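Chitosanase (Bacillus subtilis subsp. subtilis str. 168, PDB 7C6C) hydrolyses internal beta-1,4 linkages between glucosamine units of partly acetylated chitosan, as a secreted glycoside hydrolase of family 46. Local coordinates at residues A11-S16 and G21-Q26; K161-K166 and L185-D190; V30-D35 and D85-L90. One frame throughout, in Å; residues are numbered along the deposited sequence.

Interaction 1. Residues A11-S16 and G21-Q26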
loop_
_atom_site.group_PDB
_atom_site.type_symbol
_atom_site.label_atom_id
_atom_site.label_comp_id
_atom_site.label_asym_id
_atom_site.label_seq_id
_atom_site.Cartn_x
_atom_site.Cartn_y
_atom_site.Cartn_z
ATOM N N ALA A 11 -3.252 -5.285 -10.137
ATOM C CA ALA A 11 -2.374 -4.967 -9.014
ATOM C C ALA A 11 -3.168 -4.412 -7.843
ATOM O O ALA A 11 -2.919 -4.769 -6.683
ATOM C CB ALA A 11 -1.319 -3.958 -9.457
ATOM N N GLU A 12 -4.127 -3.530 -8.130
ATOM C CA GLU A 12 -4.925 -2.919 -7.074
ATOM C C GLU A 12 -5.878 -3.920 -6.431
ATOM O O GLU A 12 -6.135 -3.844 -5.222
ATOM C CB GLU A 12 -5.659 -1.696 -7.628
ATOM C CG GLU A 12 -4.682 -0.593 -7.983
ATOM C CD GLU A 12 -5.275 0.570 -8.754
ATOM O OE1 GLU A 12 -6.346 0.410 -9.373
ATOM O OE2 GLU A 12 -4.652 1.656 -8.745
ATOM N N GLN A 13 -6.420 -4.858 -7.210
ATOM C CA GLN A 13 -7.291 -5.871 -6.626
ATOM C C GLN A 13 -6.511 -6.850 -5.759
ATOM O O GLN A 13 -7.033 -7.334 -4.745
ATOM C CB GLN A 13 -8.113 -6.558 -7.714
ATOM C CG GLN A 13 -9.102 -5.594 -8.337
ATOM C CD GLN A 13 -10.032 -6.257 -9.319
ATOM O OE1 GLN A 13 -9.998 -7.477 -9.500
ATOM N NE2 GLN A 13 -10.872 -5.457 -9.967
ATOM N N LEU A 14 -5.251 -7.131 -6.117
ATOM C CA LEU A 14 -4.383 -7.895 -5.224
ATOM C C LEU A 14 -4.180 -7.153 -3.905
ATOM O O LEU A 14 -4.409 -7.708 -2.821
ATOM C CB LEU A 14 -3.039 -8.170 -5.904
ATOM C CG LEU A 14 -3.086 -9.210 -7.028
ATOM C CD1 LEU A 14 -1.846 -9.115 -7.900
ATOM C CD2 LEU A 14 -3.253 -10.608 -6.448
ATOM N N THR A 15 -3.795 -5.874 -3.980
ATOM C CA THR A 15 -3.631 -5.082 -2.764
ATOM C C THR A 15 -4.915 -5.057 -1.949
ATOM O O THR A 15 -4.876 -5.164 -0.720
ATOM C CB THR A 15 -3.173 -3.667 -3.116
ATOM O OG1 THR A 15 -1.855 -3.734 -3.675
ATOM C CG2 THR A 15 -3.163 -2.767 -1.897
ATOM N N SER A 16 -6.063 -4.954 -2.622
ATOM C CA SER A 16 -7.335 -4.927 -1.915
ATOM C C SER A 16 -7.571 -6.222 -1.139
ATOM O O SER A 16 -8.091 -6.192 -0.017
ATOM C CB SER A 16 -8.455 -4.655 -2.914
ATOM O OG SER A 16 -9.702 -4.479 -2.268
ATOM N N GLY A 21 -9.407 -8.214 2.324
ATOM C CA GLY A 21 -10.030 -9.507 2.105
ATOM C C GLY A 21 -11.105 -9.501 1.043
ATOM O O GLY A 21 -12.017 -10.333 1.088
ATOM N N THR A 22 -11.020 -8.588 0.080
ATOM C CA THR A 22 -11.977 -8.516 -1.011
ATOM C C THR A 22 -11.281 -7.874 -2.200
ATOM O O THR A 22 -10.360 -7.074 -2.028
ATOM C CB THR A 22 -13.221 -7.703 -0.616
ATOM O OG1 THR A 22 -14.012 -7.482 -1.785
ATOM C CG2 THR A 22 -12.839 -6.353 0.004
ATOM N N THR A 23 -11.708 -8.234 -3.409
ATOM C CA THR A 23 -11.176 -7.571 -4.594
ATOM C C THR A 23 -11.825 -6.218 -4.845
ATOM O O THR A 23 -11.363 -5.480 -5.723
ATOM C CB THR A 23 -11.363 -8.445 -5.838
ATOM O OG1 THR A 23 -12.755 -8.745 -5.993
ATOM C CG2 THR A 23 -10.552 -9.736 -5.733
ATOM N N GLU A 24 -12.883 -5.881 -4.112
ATOM C CA GLU A 24 -13.534 -4.585 -4.246
ATOM C C GLU A 24 -12.800 -3.568 -3.380
ATOM O O GLU A 24 -12.768 -3.701 -2.152
ATOM C CB GLU A 24 -14.990 -4.682 -3.811
ATOM C CG GLU A 24 -15.723 -3.355 -3.876
ATOM C CD GLU A 24 -17.127 -3.430 -3.314
ATOM O OE1 GLU A 24 -17.280 -3.602 -2.083
ATOM O OE2 GLU A 24 -18.081 -3.306 -4.106
ATOM N N ILE A 25 -12.228 -2.544 -4.018
ATOM C CA ILE A 25 -11.464 -1.551 -3.273
ATOM C C ILE A 25 -12.361 -0.867 -2.246
ATOM O O ILE A 25 -13.459 -0.398 -2.569
ATOM C CB ILE A 25 -10.817 -0.546 -4.235
ATOM C CG1 ILE A 25 -9.802 -1.246 -5.148
ATOM C CG2 ILE A 25 -10.159 0.575 -3.459
ATOM C CD1 ILE A 25 -9.337 -0.368 -6.287
ATOM N N GLN A 26 -11.896 -0.807 -0.997
ATOM C CA GLN A 26 -12.695 -0.312 0.132
ATOM C C GLN A 26 -12.333 1.135 0.451
ATOM O O GLN A 26 -11.484 1.419 1.298
ATOM C CB GLN A 26 -12.486 -1.199 1.352
ATOM C CG GLN A 26 -12.947 -2.619 1.150
ATOM C CD GLN A 26 -14.431 -2.692 0.941
ATOM O OE1 GLN A 26 -15.207 -2.314 1.816
ATOM N NE2 GLN A 26 -14.843 -3.171 -0.224
HETATM O O HOH W 1 -9.608 -2.458 -0.444
#

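Interaction 2. Residues K161-K166 and L185-D190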
loop_
_atom_site.group_PDB
_atom_site.type_symbol
_atom_site.label_atom_id
_atom_site.label_comp_id
_atom_site.label_asym_id
_atom_site.label_seq_id
_atom_site.Cartn_x
_atom_site.Cartn_y
_atom_site.Cartn_z
ATOM N N LYS A 161 17.027 -1.281 -1.828
ATOM C CA LYS A 161 18.477 -1.252 -1.665
ATOM C C LYS A 161 19.000 -2.548 -1.055
ATOM O O LYS A 161 20.046 -3.058 -1.476
ATOM C CB LYS A 161 18.895 -0.041 -0.833
ATOM C CG LYS A 161 18.777 1.281 -1.577
ATOM C CD LYS A 161 19.311 2.444 -0.757
ATOM C CE LYS A 161 18.476 2.682 0.489
ATOM N NZ LYS A 161 18.976 3.867 1.251
ATOM N N ARG A 162 18.290 -3.101 -0.071
ATOM C CA ARG A 162 18.732 -4.360 0.520
ATOM C C ARG A 162 18.674 -5.494 -0.492
ATOM O O ARG A 162 19.552 -6.366 -0.503
ATOM C CB ARG A 162 17.911 -4.688 1.767
ATOM C CG ARG A 162 18.218 -3.755 2.918
ATOM C CD ARG A 162 18.143 -4.442 4.262
ATOM N NE ARG A 162 16.774 -4.765 4.641
ATOM C CZ ARG A 162 15.954 -3.930 5.273
ATOM N NH1 ARG A 162 16.356 -2.707 5.594
ATOM N NH2 ARG A 162 14.730 -4.323 5.583
ATOM N N THR A 163 17.650 -5.494 -1.349
ATOM C CA THR A 163 17.564 -6.483 -2.416
ATOM C C THR A 163 18.713 -6.321 -3.403
ATOM O O THR A 163 19.367 -7.303 -3.777
ATOM C CB THR A 163 16.218 -6.356 -3.127
ATOM O OG1 THR A 163 15.162 -6.550 -2.180
ATOM C CG2 THR A 163 16.102 -7.399 -4.218
ATOM N N ASN A 164 18.983 -5.080 -3.825
ATOM C CA ASN A 164 20.083 -4.840 -4.755
ATOM C C ASN A 164 21.399 -5.366 -4.198
ATOM O O ASN A 164 22.192 -5.979 -4.925
ATOM C CB ASN A 164 20.209 -3.347 -5.066
ATOM C CG ASN A 164 19.074 -2.824 -5.928
ATOM O OD1 ASN A 164 18.322 -3.593 -6.525
ATOM N ND2 ASN A 164 18.958 -1.505 -6.012
ATOM N N LYS A 165 21.649 -5.142 -2.905
ATOM C CA LYS A 165 22.894 -5.613 -2.308
ATOM C C LYS A 165 22.952 -7.136 -2.285
ATOM O O LYS A 165 23.985 -7.727 -2.619
ATOM C CB LYS A 165 23.058 -5.035 -0.901
ATOM C CG LYS A 165 24.405 -5.340 -0.254
ATOM C CD LYS A 165 24.573 -4.602 1.069
ATOM C CE LYS A 165 25.909 -4.924 1.728
ATOM N NZ LYS A 165 27.067 -4.585 0.854
ATOM N N LYS A 166 21.847 -7.791 -1.915
ATOM C CA LYS A 166 21.832 -9.252 -1.882
ATOM C C LYS A 166 21.949 -9.845 -3.280
ATOM O O LYS A 166 22.595 -10.882 -3.468
ATOM C CB LYS A 166 20.559 -9.752 -1.201
ATOM C CG LYS A 166 20.588 -9.689 0.316
ATOM C CD LYS A 166 19.348 -10.343 0.905
ATOM C CE LYS A 166 19.493 -10.569 2.400
ATOM N NZ LYS A 166 19.663 -9.289 3.137
ATOM N N LEU A 185 11.115 -10.422 -2.778
ATOM C CA LEU A 185 10.057 -11.012 -1.968
ATOM C C LEU A 185 10.623 -11.614 -0.684
ATOM O O LEU A 185 10.005 -11.511 0.380
ATOM C CB LEU A 185 9.268 -12.029 -2.799
ATOM C CG LEU A 185 8.434 -11.409 -3.928
ATOM C CD1 LEU A 185 7.980 -12.476 -4.920
ATOM C CD2 LEU A 185 7.232 -10.673 -3.359
ATOM N N ASP A 186 11.817 -12.216 -0.759
ATOM C CA ASP A 186 12.487 -12.714 0.441
ATOM C C ASP A 186 12.800 -11.579 1.411
ATOM O O ASP A 186 12.574 -11.695 2.622
ATOM C CB ASP A 186 13.795 -13.406 0.057
ATOM C CG ASP A 186 13.585 -14.734 -0.627
ATOM O OD1 ASP A 186 12.451 -15.252 -0.618
ATOM O OD2 ASP A 186 14.583 -15.268 -1.160
ATOM N N VAL A 187 13.360 -10.484 0.890
ATOM C CA VAL A 187 13.707 -9.335 1.720
ATOM C C VAL A 187 12.456 -8.749 2.362
ATOM O O VAL A 187 12.449 -8.402 3.549
ATOM C CB VAL A 187 14.468 -8.297 0.875
ATOM C CG1 VAL A 187 14.520 -6.951 1.582
ATOM C CG2 VAL A 187 15.876 -8.797 0.557
ATOM N N ARG A 188 11.376 -8.633 1.591
ATOM C CA ARG A 188 10.142 -8.095 2.149
ATOM C C ARG A 188 9.569 -9.015 3.218
ATOM O O ARG A 188 9.120 -8.543 4.268
ATOM C CB ARG A 188 9.123 -7.835 1.041
ATOM C CG ARG A 188 7.863 -7.186 1.566
ATOM C CD ARG A 188 6.933 -6.745 0.455
ATOM N NE ARG A 188 5.754 -6.105 1.021
ATOM C CZ ARG A 188 4.607 -5.929 0.374
ATOM N NH1 ARG A 188 4.483 -6.338 -0.886
ATOM N NH2 ARG A 188 3.584 -5.349 0.996
ATOM N N TYR A 189 9.573 -10.327 2.972
ATOM C CA TYR A 189 9.119 -11.272 3.988
ATOM C C TYR A 189 9.883 -11.077 5.290
ATOM O O TYR A 189 9.290 -11.016 6.373
ATOM C CB TYR A 189 9.298 -12.706 3.484
ATOM C CG TYR A 189 8.920 -13.751 4.507
ATOM C CD1 TYR A 189 7.615 -14.212 4.604
ATOM C CD2 TYR A 189 9.864 -14.269 5.387
ATOM C CE1 TYR A 189 7.259 -15.163 5.540
ATOM C CE2 TYR A 189 9.516 -15.218 6.329
ATOM C CZ TYR A 189 8.212 -15.662 6.398
ATOM O OH TYR A 189 7.848 -16.607 7.329
ATOM N N ASP A 190 11.211 -10.989 5.200
ATOM C CA ASP A 190 12.025 -10.815 6.398
ATOM C C ASP A 190 11.671 -9.521 7.114
ATOM O O ASP A 190 11.639 -9.472 8.349
ATOM C CB ASP A 190 13.507 -10.827 6.028
ATOM C CG ASP A 190 13.996 -12.200 5.607
ATOM O OD1 ASP A 190 13.318 -13.203 5.914
ATOM O OD2 ASP A 190 15.070 -12.270 4.976
HETATM O O HOH W 2 14.487 -7.191 5.075
#

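Interaction 3. Residues V30-D35 and D85-L90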
loop_
_atom_site.group_PDB
_atom_site.type_symbol
_atom_site.label_atom_id
_atom_site.label_comp_id
_atom_site.label_asym_id
_atom_site.label_seq_id
_atom_site.Cartn_x
_atom_site.Cartn_y
_atom_site.Cartn_z
ATOM N N VAL A 30 -12.228 2.161 7.733
ATOM C CA VAL A 30 -11.477 2.827 8.796
ATOM C C VAL A 30 -11.341 1.851 9.949
ATOM O O VAL A 30 -12.346 1.301 10.412
ATOM C CB VAL A 30 -12.143 4.114 9.328
ATOM C CG1 VAL A 30 -11.284 4.720 10.439
ATOM C CG2 VAL A 30 -12.369 5.131 8.240
ATOM N N GLU A 31 -10.112 1.649 10.426
ATOM C CA GLU A 31 -9.877 0.779 11.566
ATOM C C GLU A 31 -8.620 1.216 12.304
ATOM O O GLU A 31 -7.629 1.593 11.683
ATOM C CB GLU A 31 -9.699 -0.665 11.088
ATOM C CG GLU A 31 -9.823 -1.686 12.189
ATOM C CD GLU A 31 -9.827 -3.117 11.675
ATOM O OE1 GLU A 31 -9.641 -3.334 10.459
ATOM O OE2 GLU A 31 -10.025 -4.034 12.495
ATOM N N ARG A 32 -8.667 1.143 13.631
ATOM C CA ARG A 32 -7.480 1.245 14.468
ATOM C C ARG A 32 -6.825 -0.128 14.519
ATOM O O ARG A 32 -7.442 -1.090 14.986
ATOM C CB ARG A 32 -7.921 1.594 15.885
ATOM C CG ARG A 32 -7.501 2.915 16.420
ATOM C CD ARG A 32 -7.666 2.955 17.955
ATOM N NE ARG A 32 -6.442 2.549 18.647
ATOM C CZ ARG A 32 -5.369 3.325 18.805
ATOM N NH1 ARG A 32 -5.373 4.579 18.373
ATOM N NH2 ARG A 32 -4.283 2.845 19.393
ATOM N N LEU A 33 -5.583 -0.233 14.058
ATOM C CA LEU A 33 -4.896 -1.520 14.045
ATOM C C LEU A 33 -3.935 -1.701 15.207
ATOM O O LEU A 33 -3.327 -2.769 15.325
ATOM C CB LEU A 33 -4.165 -1.723 12.720
ATOM C CG LEU A 33 -5.100 -1.708 11.511
ATOM C CD1 LEU A 33 -4.316 -1.854 10.223
ATOM C CD2 LEU A 33 -6.182 -2.788 11.620
ATOM N N ASP A 34 -3.785 -0.695 16.068
ATOM C CA ASP A 34 -2.822 -0.747 17.167
ATOM C C ASP A 34 -1.410 -1.017 16.663
ATOM O O ASP A 34 -0.630 -1.747 17.278
ATOM C CB ASP A 34 -3.247 -1.714 18.270
ATOM C CG ASP A 34 -4.441 -1.201 19.030
ATOM O OD1 ASP A 34 -4.321 -0.130 19.665
ATOM O OD2 ASP A 34 -5.509 -1.839 18.950
ATOM N N ASP A 35 -1.082 -0.398 15.531
ATOM C CA ASP A 35 0.227 -0.502 14.908
ATOM C C ASP A 35 1.000 0.799 15.027
ATOM O O ASP A 35 1.950 1.026 14.266
ATOM C CB ASP A 35 0.082 -0.905 13.441
ATOM C CG ASP A 35 -0.692 0.120 12.624
ATOM O OD1 ASP A 35 -1.332 1.020 13.216
ATOM O OD2 ASP A 35 -0.643 0.014 11.385
ATOM N N ASP A 85 -0.256 8.230 17.441
ATOM C CA ASP A 85 -1.235 7.150 17.383
ATOM C C ASP A 85 -2.564 7.522 18.040
ATOM O O ASP A 85 -3.497 6.714 18.038
ATOM C CB ASP A 85 -0.611 5.929 18.077
ATOM C CG ASP A 85 -1.475 4.680 18.030
ATOM O OD1 ASP A 85 -1.786 4.187 16.926
ATOM O OD2 ASP A 85 -1.781 4.144 19.121
ATOM N N ASP A 86 -2.673 8.726 18.597
ATOM C CA ASP A 86 -3.879 9.138 19.314
ATOM C C ASP A 86 -5.086 9.183 18.387
ATOM O O ASP A 86 -5.062 9.841 17.341
ATOM C CB ASP A 86 -3.617 10.535 19.873
ATOM C CG ASP A 86 -4.663 11.013 20.866
ATOM O OD1 ASP A 86 -5.579 10.254 21.253
ATOM O OD2 ASP A 86 -4.526 12.184 21.285
ATOM N N THR A 87 -6.160 8.498 18.783
ATOM C CA THR A 87 -7.443 8.635 18.106
ATOM C C THR A 87 -8.524 9.155 19.044
ATOM O O THR A 87 -9.696 9.227 18.656
ATOM C CB THR A 87 -7.861 7.344 17.387
ATOM O OG1 THR A 87 -7.865 6.250 18.307
ATOM C CG2 THR A 87 -6.895 7.017 16.258
ATOM N N SER A 88 -8.150 9.571 20.252
ATOM C CA SER A 88 -9.142 9.986 21.233
ATOM C C SER A 88 -9.754 11.349 20.925
ATOM O O SER A 88 -10.789 11.687 21.507
ATOM C CB SER A 88 -8.524 9.987 22.631
ATOM O OG SER A 88 -7.581 11.038 22.779
ATOM N N ASN A 89 -9.142 12.144 20.044
ATOM C CA ASN A 89 -9.686 13.441 19.661
ATOM C C ASN A 89 -10.239 13.425 18.242
ATOM O O ASN A 89 -10.254 14.459 17.570
ATOM C CB ASN A 89 -8.648 14.557 19.790
ATOM C CG ASN A 89 -8.247 14.829 21.211
ATOM O OD1 ASN A 89 -9.090 14.980 22.091
ATOM N ND2 ASN A 89 -6.944 14.936 21.439
ATOM N N LEU A 90 -10.689 12.264 17.775
ATOM C CA LEU A 90 -11.268 12.095 16.450
ATOM C C LEU A 90 -12.681 11.520 16.528
ATOM O O LEU A 90 -13.097 10.739 15.675
ATOM C CB LEU A 90 -10.375 11.237 15.557
ATOM C CG LEU A 90 -9.067 11.877 15.085
ATOM C CD1 LEU A 90 -8.231 10.850 14.340
ATOM C CD2 LEU A 90 -9.307 13.118 14.229
HETATM O O HOH W 3 -3.583 2.165 15.972
#

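Interaction 1. Residues A11-S16 and G21-Q26
S16 points from helix 5-20 toward the loop segment 21-26, which turns back beside the helix that precedes it. Its side chain can be followed outward. CB lies 3.2 Å from T22 O. OG is placed anti to the backbone N (chi1 -174°), and this torsion lets it meet the T22 carbonyl. There OG donates to T22 O at 2.7 Å. The donor does not sit in the carbonyl plane but is tilted 34° from it. The same OG accepts from a water at 2.7 Å, and that water in turn takes the N-H of Q26 at 2.9 Å. One hydroxyl thus ties T22 directly and Q26 through water.

One turn earlier on the helix, Q13 runs its extended chain past T23. The nearest approach is Q13 CG to T23 O, 3.5 Å. Nearby, I25 brings CD1 to within 4.1 Å of E12 CB. The carboxylate of E12 belongs to another set of partners: K8, R43 and Y141.

The loop also holds its own shape. T22 OG1 accepts from E24 N at 3.0 Å. The amide of Q26 folds back to give NE2 to both E24 O and E24 OE1, each lying near the amide plane. T23 meets F239 and I241 of strand 237-241, and this joins the loop to the C-terminal hairpin. G21 leaves the helix with positive phi, and an ST turn at T22 follows. The arrangement is a loop that leaves the helix just after E19, the predicted proton donor, and folds back on that helix.

Interaction 2. Residues K161-K166 and L185-D190
Helices 156-167 and 177-193 pass each other here at 129° between their N-to-C directions, with the axes of the two short segments 9.4 Å apart, and T163 and V187 hold the nearest pair of CA atoms.

V187 points at the other helix and carries the contact. Its two methyls part to different neighbours. CG1 is anti to the backbone N (chi1 165°) and meets R162 CB at 4.1 Å. CG2 turns to the other side and touches K166 CD at 3.8 Å. T163 comes in between. Its OG1 lies 3.6 Å from V187 CB and about as far from CG2, while the hydroxyl bonds back to L159 O in its own helix. A polar atom at the interface therefore has its partner within the helix, and to V187 it offers only van der Waals contact.

This is helix-on-helix packing within the largely helical fold of family 46, a member of the lysozyme clan. Other side chains of helix 177-193 serve neighbouring helices: L185 lies on V139 and V211, and R188 forms a salt bridge with D142.

R162 adds a polar link at the border. Its chain bends at chi2 and chi3, which brings the guanidinium round beside V187. NH2 gives a hydrogen bond to a water at 2.9 Å, which lies at the edge of the group and in its plane. The water donates to V187 O at 2.8 Å. NH1 bonds to P153 O, so the guanidinium is held from a second direction. K166 passes V187 with its aliphatic part; its NZ and the carboxylate of D190 are near each other but not in contact.

Interaction 3. Residues V30-D35 and D85-L90
R32, in the segment 30-35, reaches D85 and T87 in the loop between helices 73-82 and 93-99.

The charged interactions centre on NH2. It forms a salt bridge with D85 OD2 at 2.8 Å. That oxygen is met on its syn side, although the nitrogen stands out of the carboxylate plane. The two flat groups are far from coplanar, with 62° between them. NH2 also pairs with D34 OD1 at 3.0 Å, within its own segment. This second oxygen is approached from above the carboxylate plane. One nitrogen therefore serves two acids.

The hydrogen bonds to uncharged acceptors belong to NH1. It donates to D85 O at 2.9 Å, and the nitrogen stands nearly on the extension of the C=O bond (170° at the oxygen). NH1 also donates to T87 OG1 at 3.0 Å, and here the acceptor is tilted from the guanidinium plane. D85 is thus gripped end-on, its side chain by NH2 and its backbone by NH1. D85 CG stands anti to the backbone N (chi1 -176°), which carries the carboxylate across to R32.

Van der Waals contact adds T87 CG2 at the guanidinium edge, 3.6 Å from NH1 of R32, and T87 OG1 against R32 CD.

Water makes a further link. One molecule sits over a guanidinium face. It donates to D85 OD1 at 2.9 Å and weakly accepts from D34 N. D85 OD1 also takes the N-H of G38.

Around T87 an Asx turn forms, D86 OD1 accepting from S88 N. S88 OG gives the same oxygen a second bond.

D35, the nucleophile by similarity, closes the same segment and bonds to R37. The chemistry implies a surface bridge in which one arginine probably offsets part of the charge of D34 and D85, and joins the loop 85-90 to the segment that ends in D35.

The three contacts are separate places in one family 46 fold. Interactions 1 and 3 adjoin in sequence, since helix 5-20 and its exit loop lead into strand 30-32. Their centres are nevertheless 22 Å apart. Each has a proposed catalytic residue close by: S16 in interaction 1 has its side chain about 6 Å from that of E19, the predicted proton donor, and the segment 30-35 of interaction 3 contains D35, the nucleophile by similarity. Interaction 2 lies away from both, its centre 24 Å from that of interaction 1 and 30 Å from that of interaction 3. D142 relates interactions 1 and 2, taking T15 and R188. The bound malate sits elsewhere, in a pocket of A209, D212 and R232 to E235.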